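PDB 3IEH: putative metallopeptidase from Shewanella baltica OS155, which binds a zinc ion and, as a member of the peptidase M14 family, probably acts as a zinc-dependent carboxypeptidase or related hydrolase. Local coordinates for residues L174-A178 with P248-N252; R191-L196 with H266-C271. All coordinates share one frame. Numbering follows the deposited sequence.

Contact 1 (L174-A178 with P248-N252); sequences LSREA and PALQN
This is a loop-to-loop contact at the zinc-site end of the central sheet: residues 174-178 connect strand 165-172 to strand 179-183, and residues 248-252 lead from strand 242-248 into helix 253-271. Strand 242-248 lies between 165-172 and 179-183, so in this M14-family protein the turn after it is held against the loop joining its two neighbours. Pro-248 to Gln-251 form a type I beta turn, closed by Gln-251 N to Pro-248 O at 3.1 Å; Ala-249 (-81/2) and Leu-250 (-87/-8) are its central residues. The nearest CA atoms across the segments are those of Arg-176 and Pro-248, 4.8 Å apart. Build 174-178 as an irregular, mostly extended chain with bends at Leu-174 (-94/5) and Arg-176 (-101/0), the second held by Ser-175 OG donating to Glu-177 O at 2.7 Å. Pro-248 points toward this chain: its CB lies 3.0 Å from Ser-175 O, while its CD is 4.0 Å from Ala-178 CB. Leu-250 N donates weakly to Ser-175 O (3.3 Å, 154°), and Gln-251, with chi1 and chi2 both m, folds back so that NE2 reaches Arg-176 O at 2.8 Å and 174°. Ala-249 is about 6 Å from the zinc ligand Glu-79, side chain to side chain. Both hydrogen bonds end on carbonyls of 174-178, so the link depends on that loop's backbone shape, with one strong bond supplied by an amide side chain.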
ATOM      1  N   LEU A 174      11.102   4.954  11.714  1.00 19.61           N
ATOM      2  CA  LEU A 174      12.367   5.558  12.045  1.00 19.64           C
ATOM      3  C   LEU A 174      12.532   6.941  11.435  1.00 20.88           C
ATOM      4  O   LEU A 174      13.590   7.548  11.589  1.00 20.82           O
ATOM      5  CB  LEU A 174      13.506   4.664  11.580  1.00 20.21           C
ATOM      6  CG  LEU A 174      13.591   3.322  12.324  1.00 29.07           C
ATOM      7  CD1 LEU A 174      14.759   2.504  11.780  1.00 26.26           C
ATOM      8  CD2 LEU A 174      13.715   3.514  13.842  1.00 25.90           C
ATOM      9  N   SER A 175      11.498   7.467  10.777  1.00 20.73           N
ATOM     10  CA  SER A 175      11.640   8.732  10.057  1.00 19.35           C
ATOM     11  C   SER A 175      10.645   9.823  10.432  1.00 18.89           C
ATOM     12  O   SER A 175       9.472   9.558  10.701  1.00 16.96           O
ATOM     13  CB  SER A 175      11.538   8.476   8.547  1.00 19.95           C
ATOM     14  OG  SER A 175      11.787   9.682   7.803  1.00 20.39           O
ATOM     15  N   ARG A 176      11.136  11.062  10.439  1.00 19.99           N
ATOM     16  CA  ARG A 176      10.269  12.232  10.545  1.00 20.33           C
ATOM     17  C   ARG A 176      10.042  12.901   9.163  1.00 17.97           C
ATOM     18  O   ARG A 176       9.281  13.852   9.051  1.00 17.02           O
ATOM     19  CB  ARG A 176      10.805  13.206  11.583  1.00 20.45           C
ATOM     20  CG  ARG A 176      12.131  13.822  11.256  1.00 27.69           C
ATOM     21  CD  ARG A 176      12.507  14.860  12.323  1.00 33.47           C
ATOM     22  NE  ARG A 176      11.576  15.984  12.316  1.00 35.67           N
ATOM     23  CZ  ARG A 176      11.558  16.956  11.402  1.00 38.37           C
ATOM     24  NH1 ARG A 176      12.433  16.978  10.395  1.00 37.29           N
ATOM     25  NH2 ARG A 176      10.647  17.921  11.498  1.00 34.47           N
ATOM     26  N   GLU A 177      10.656  12.341   8.115  1.00 16.69           N
ATOM     27  CA  GLU A 177      10.655  12.916   6.767  1.00 16.68           C
ATOM     28  C   GLU A 177       9.997  11.965   5.771  1.00 15.11           C
ATOM     29  O   GLU A 177      10.250  10.766   5.821  1.00 16.16           O
ATOM     30  CB  GLU A 177      12.105  13.148   6.316  1.00 15.02           C
ATOM     31  CG  GLU A 177      12.831  14.210   7.101  1.00 18.78           C
ATOM     32  CD  GLU A 177      14.284  14.371   6.683  1.00 17.51           C
ATOM     33  OE1 GLU A 177      14.869  13.401   6.193  1.00 15.38           O
ATOM     34  OE2 GLU A 177      14.847  15.471   6.853  1.00 28.29           O
ATOM     35  N   ALA A 178       9.177  12.482   4.869  1.00 12.56           N
ATOM     36  CA  ALA A 178       8.478  11.616   3.891  1.00 13.87           C
ATOM     37  C   ALA A 178       9.391  11.240   2.710  1.00 14.25           C
ATOM     38  O   ALA A 178      10.371  11.930   2.425  1.00 14.39           O
ATOM     39  CB  ALA A 178       7.220  12.309   3.369  1.00 10.46           C
ATOM     40  N   PRO A 248       6.127   9.530   7.330  1.00 11.65           N
ATOM     41  CA  PRO A 248       6.956   9.380   8.526  1.00 13.26           C
ATOM     42  C   PRO A 248       6.157   9.106   9.788  1.00 14.49           C
ATOM     43  O   PRO A 248       5.405   9.983  10.246  1.00 16.01           O
ATOM     44  CB  PRO A 248       7.667  10.736   8.620  1.00 13.15           C
ATOM     45  CG  PRO A 248       6.716  11.704   7.944  1.00 14.23           C
ATOM     46  CD  PRO A 248       5.999  10.928   6.888  1.00 13.09           C
ATOM     47  N   ALA A 249       6.388   7.947  10.405  1.00 13.71           N
ATOM     48  CA  ALA A 249       5.568   7.510  11.536  1.00 14.63           C
ATOM     49  C   ALA A 249       5.974   8.148  12.869  1.00 17.25           C
ATOM     50  O   ALA A 249       5.399   7.816  13.914  1.00 16.76           O
ATOM     51  CB  ALA A 249       5.548   5.973  11.637  1.00 11.56           C
ATOM     52  N   LEU A 250       6.967   9.042  12.830  1.00 19.51           N
ATOM     53  CA  LEU A 250       7.345   9.889  13.997  1.00 20.88           C
ATOM     54  C   LEU A 250       6.505  11.174  14.035  1.00 20.29           C
ATOM     55  O   LEU A 250       6.582  11.930  14.979  1.00 25.39           O
ATOM     56  CB  LEU A 250       8.850  10.253  13.999  1.00 18.40           C
ATOM     57  CG  LEU A 250       9.867   9.117  14.193  1.00 20.58           C
ATOM     58  CD1 LEU A 250      11.336   9.639  14.067  1.00 11.45           C
ATOM     59  CD2 LEU A 250       9.627   8.392  15.549  1.00  7.52           C
ATOM     60  N   GLN A 251       5.724  11.427  12.996  1.00 19.20           N
ATOM     61  CA  GLN A 251       4.823  12.567  12.961  1.00 15.95           C
ATOM     62  C   GLN A 251       3.445  12.142  13.473  1.00 15.75           C
ATOM     63  O   GLN A 251       3.159  10.956  13.696  1.00 18.73           O
ATOM     64  CB  GLN A 251       4.686  13.102  11.516  1.00 15.41           C
ATOM     65  CG  GLN A 251       5.983  13.600  10.845  1.00 16.12           C
ATOM     66  CD  GLN A 251       6.619  14.810  11.520  1.00 18.57           C
ATOM     67  OE1 GLN A 251       6.005  15.411  12.392  1.00 14.57           O
ATOM     68  NE2 GLN A 251       7.861  15.173  11.117  1.00 16.58           N
ATOM     69  N   ASN A 252       2.584  13.134  13.610  1.00 14.97           N
ATOM     70  CA  ASN A 252       1.209  12.981  14.039  1.00 14.34           C
ATOM     71  C   ASN A 252       0.396  11.987  13.189  1.00 15.41           C
ATOM     72  O   ASN A 252       0.342  12.063  11.959  1.00 13.49           O
ATOM     73  CB  ASN A 252       0.519  14.347  14.062  1.00 11.98           C
ATOM     74  CG  ASN A 252      -0.937  14.254  14.451  1.00 20.44           C
ATOM     75  OD1 ASN A 252      -1.798  13.849  13.649  1.00 15.98           O
ATOM     76  ND2 ASN A 252      -1.232  14.636  15.691  1.00 17.58           N
TER

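Contact 2 (R191-L196 with H266-C271)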
ATOM      1  N   ARG A 191       6.470  13.155 -14.123  1.00 21.77           N
ATOM      2  CA  ARG A 191       5.387  13.751 -13.334  1.00 23.51           C
ATOM      3  C   ARG A 191       4.784  12.809 -12.280  1.00 20.65           C
ATOM      4  O   ARG A 191       4.486  13.224 -11.168  1.00 19.05           O
ATOM      5  CB  ARG A 191       4.326  14.354 -14.273  1.00 26.76           C
ATOM      6  CG  ARG A 191       2.860  14.049 -13.944  1.00 40.23           C
ATOM      7  CD  ARG A 191       1.975  15.292 -14.019  1.00 52.62           C
ATOM      8  NE  ARG A 191       2.173  16.108 -12.820  1.00 57.91           N
ATOM      9  CZ  ARG A 191       1.312  17.014 -12.368  1.00 66.39           C
ATOM     10  NH1 ARG A 191       0.167  17.251 -13.008  1.00 68.99           N
ATOM     11  NH2 ARG A 191       1.603  17.688 -11.261  1.00 68.18           N
ATOM     12  N   PHE A 192       4.612  11.547 -12.636  1.00 19.17           N
ATOM     13  CA  PHE A 192       4.110  10.548 -11.708  1.00 19.89           C
ATOM     14  C   PHE A 192       4.887  10.557 -10.364  1.00 20.26           C
ATOM     15  O   PHE A 192       4.308  10.764  -9.309  1.00 18.72           O
ATOM     16  CB  PHE A 192       4.208   9.174 -12.371  1.00 19.21           C
ATOM     17  CG  PHE A 192       3.748   8.058 -11.500  1.00 16.80           C
ATOM     18  CD1 PHE A 192       2.402   7.844 -11.293  1.00 11.29           C
ATOM     19  CD2 PHE A 192       4.670   7.224 -10.867  1.00 12.49           C
ATOM     20  CE1 PHE A 192       1.969   6.813 -10.449  1.00 14.02           C
ATOM     21  CE2 PHE A 192       4.255   6.202 -10.047  1.00 11.50           C
ATOM     22  CZ  PHE A 192       2.898   5.988  -9.838  1.00 15.20           C
ATOM     23  N   SER A 193       6.199  10.345 -10.457  1.00 20.06           N
ATOM     24  CA  SER A 193       7.122  10.334  -9.333  1.00 19.43           C
ATOM     25  C   SER A 193       7.119  11.669  -8.605  1.00 18.70           C
ATOM     26  O   SER A 193       6.949  11.726  -7.384  1.00 16.18           O
ATOM     27  CB  SER A 193       8.557  10.004  -9.824  1.00 18.55           C
ATOM     28  OG  SER A 193       8.604   8.723 -10.456  1.00 20.28           O
ATOM     29  N   LEU A 194       7.295  12.751  -9.363  1.00 20.63           N
ATOM     30  CA  LEU A 194       7.427  14.088  -8.769  1.00 19.00           C
ATOM     31  C   LEU A 194       6.156  14.597  -8.095  1.00 17.37           C
ATOM     32  O   LEU A 194       6.245  15.320  -7.108  1.00 18.45           O
ATOM     33  CB  LEU A 194       7.919  15.089  -9.812  1.00 18.29           C
ATOM     34  CG  LEU A 194       9.327  14.784 -10.348  1.00 21.78           C
ATOM     35  CD1 LEU A 194       9.641  15.745 -11.464  1.00 11.46           C
ATOM     36  CD2 LEU A 194      10.418  14.825  -9.254  1.00 21.18           C
ATOM     37  N   ASP A 195       4.989  14.211  -8.611  1.00 16.23           N
ATOM     38  CA  ASP A 195       3.733  14.653  -8.034  1.00 17.04           C
ATOM     39  C   ASP A 195       3.461  13.955  -6.717  1.00 16.48           C
ATOM     40  O   ASP A 195       2.951  14.569  -5.783  1.00 16.81           O
ATOM     41  CB  ASP A 195       2.550  14.425  -8.980  1.00 19.44           C
ATOM     42  CG  ASP A 195       1.229  14.941  -8.389  1.00 27.65           C
ATOM     43  OD1 ASP A 195       1.092  16.171  -8.227  1.00 34.09           O
ATOM     44  OD2 ASP A 195       0.339  14.124  -8.064  1.00 37.13           O
ATOM     45  N   LEU A 196       3.761  12.661  -6.641  1.00 18.52           N
ATOM     46  CA  LEU A 196       3.591  11.923  -5.385  1.00 17.48           C
ATOM     47  C   LEU A 196       4.521  12.478  -4.317  1.00 17.48           C
ATOM     48  O   LEU A 196       4.104  12.777  -3.200  1.00 18.73           O
ATOM     49  CB  LEU A 196       3.812  10.448  -5.610  1.00 19.27           C
ATOM     50  CG  LEU A 196       2.672   9.792  -6.416  1.00 20.67           C
ATOM     51  CD1 LEU A 196       3.002   8.329  -6.737  1.00 13.98           C
ATOM     52  CD2 LEU A 196       1.311   9.915  -5.696  1.00 13.43           C
ATOM     53  N   HIS A 266      -4.021  11.454  -5.444  1.00 14.80           N
ATOM     54  CA  HIS A 266      -3.100  11.891  -6.476  1.00 17.73           C
ATOM     55  C   HIS A 266      -2.677  10.739  -7.397  1.00 18.29           C
ATOM     56  O   HIS A 266      -2.553  10.929  -8.606  1.00 18.66           O
ATOM     57  CB  HIS A 266      -1.882  12.593  -5.854  1.00 18.30           C
ATOM     58  CG  HIS A 266      -2.149  14.017  -5.472  1.00 20.74           C
ATOM     59  ND1 HIS A 266      -2.932  14.364  -4.391  1.00 21.30           N
ATOM     60  CD2 HIS A 266      -1.750  15.182  -6.035  1.00 17.80           C
ATOM     61  CE1 HIS A 266      -3.000  15.678  -4.302  1.00 16.80           C
ATOM     62  NE2 HIS A 266      -2.277  16.197  -5.275  1.00 19.73           N
ATOM     63  N   PHE A 267      -2.445   9.562  -6.817  1.00 17.66           N
ATOM     64  CA  PHE A 267      -2.088   8.380  -7.581  1.00 17.65           C
ATOM     65  C   PHE A 267      -3.158   8.112  -8.651  1.00 16.50           C
ATOM     66  O   PHE A 267      -2.823   7.945  -9.822  1.00 15.68           O
ATOM     67  CB  PHE A 267      -1.946   7.182  -6.648  1.00 18.07           C
ATOM     68  CG  PHE A 267      -1.841   5.853  -7.357  1.00 18.16           C
ATOM     69  CD1 PHE A 267      -0.672   5.477  -7.998  1.00 22.71           C
ATOM     70  CD2 PHE A 267      -2.904   4.964  -7.357  1.00 13.44           C
ATOM     71  CE1 PHE A 267      -0.554   4.225  -8.633  1.00 17.31           C
ATOM     72  CE2 PHE A 267      -2.792   3.722  -7.984  1.00 18.30           C
ATOM     73  CZ  PHE A 267      -1.609   3.355  -8.617  1.00 14.74           C
ATOM     74  N   LEU A 268      -4.422   8.083  -8.231  1.00 15.15           N
ATOM     75  CA  LEU A 268      -5.562   7.903  -9.140  1.00 18.89           C
ATOM     76  C   LEU A 268      -5.683   8.991 -10.227  1.00 18.78           C
ATOM     77  O   LEU A 268      -5.942   8.676 -11.378  1.00 14.65           O
ATOM     78  CB  LEU A 268      -6.874   7.831  -8.357  1.00 18.92           C
ATOM     79  CG  LEU A 268      -7.025   6.632  -7.416  1.00 24.87           C
ATOM     80  CD1 LEU A 268      -8.403   6.711  -6.807  1.00 35.45           C
ATOM     81  CD2 LEU A 268      -6.825   5.294  -8.096  1.00 25.43           C
ATOM     82  N   ALA A 269      -5.487  10.259  -9.845  1.00 20.16           N
ATOM     83  CA  ALA A 269      -5.505  11.386 -10.801  1.00 19.17           C
ATOM     84  C   ALA A 269      -4.342  11.257 -11.810  1.00 21.49           C
ATOM     85  O   ALA A 269      -4.526  11.387 -13.018  1.00 23.95           O
ATOM     86  CB  ALA A 269      -5.453  12.746 -10.058  1.00 14.36           C
ATOM     87  N   LEU A 270      -3.145  10.972 -11.324  1.00 20.92           N
ATOM     88  CA  LEU A 270      -2.003  10.774 -12.218  1.00 22.24           C
ATOM     89  C   LEU A 270      -2.215   9.601 -13.196  1.00 23.30           C
ATOM     90  O   LEU A 270      -1.813   9.689 -14.351  1.00 21.13           O
ATOM     91  CB  LEU A 270      -0.718  10.543 -11.412  1.00 21.47           C
ATOM     92  CG  LEU A 270      -0.177  11.769 -10.691  1.00 20.12           C
ATOM     93  CD1 LEU A 270       0.647  11.355  -9.484  1.00  7.45           C
ATOM     94  CD2 LEU A 270       0.629  12.679 -11.673  1.00 10.20           C
ATOM     95  N   CYS A 271      -2.853   8.524 -12.736  1.00 23.83           N
ATOM     96  CA  CYS A 271      -3.017   7.331 -13.558  1.00 24.61           C
ATOM     97  C   CYS A 271      -4.318   7.257 -14.323  1.00 26.28           C
ATOM     98  O   CYS A 271      -4.534   6.292 -15.058  1.00 26.76           O
ATOM     99  CB  CYS A 271      -2.855   6.074 -12.703  1.00 25.32           C
ATOM    100  SG  CYS A 271      -1.177   5.877 -12.075  1.00 26.28           S
TER
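Helices 191-201 and 253-271 pack here almost antiparallel, their short segments 10.1 Å apart at the axes with 158° between N-to-C directions. The CA pairs Phe-192 with Leu-270 (6.1 Å) and Leu-196 with His-266 (6.8 Å) set the register one helical turn apart. The main bump is Leu-270, a knob in a hole made by Arg-191, Phe-192, Asp-195 and Leu-196. Its CD2 approaches Arg-191 CG at 3.5 Å; its CD1 lies 3.7 Å from Phe-192 O, 4.0 Å from Leu-196 CG and 3.1 Å from Asp-195 OD2. In return, Phe-192 leaves its helix sideways, and with chi1 t its ring reaches the partner helix: CE1 meets Phe-267 CD1 at 3.8 Å and Cys-271 SG at 3.7 Å. The sulfur stands 4.8 Å from the ring centroid, 67° off its normal, an oblique sulfur-aromatic contact. Leu-196 fills the space near His-266, its CD2 4.2 Å from His-266 CB and 3.9 Å from Phe-267 N. Beneath this layer lies the sheet, where Phe-192 and Leu-196 touch Ala-243 of strand 242-248 and Phe-267 touches Leu-69 and Ile-71 of strand 68-73. At the outer margin, Asp-195 OD2 sits 3.1 Å from CD2 at the edge of the His-266 ring, whose ND1 bonds instead to Ala-262 O, while OD1 is 3.4 Å from Arg-191 NH2, a bridge of charge alone. With no hydrogen bond between the segments, cohesion comes from apolar fit, and the carboxylate keeps its ionic partner on its own helix.

In the fold
From the N terminus, the chain lays down strand 165-172 and enters 174-178, the first half of contact 1, then runs through strand 179-183 to helix 191-201, the first half of contact 2. After strand 221-223 and helix 230-237 it returns along strand 242-248, so that 248-252 closes contact 1; helix 253-271 then carries it to 266-271, closing contact 2. The two closures cross rather than nest, each leaving 69 residues between its segments. Their centres are 21 Å apart and they do not touch. Contact 1 ties loops near the zinc site, whereas contact 2 joins two helices on one face of the mixed sheet; helix 253-271 spans the interval.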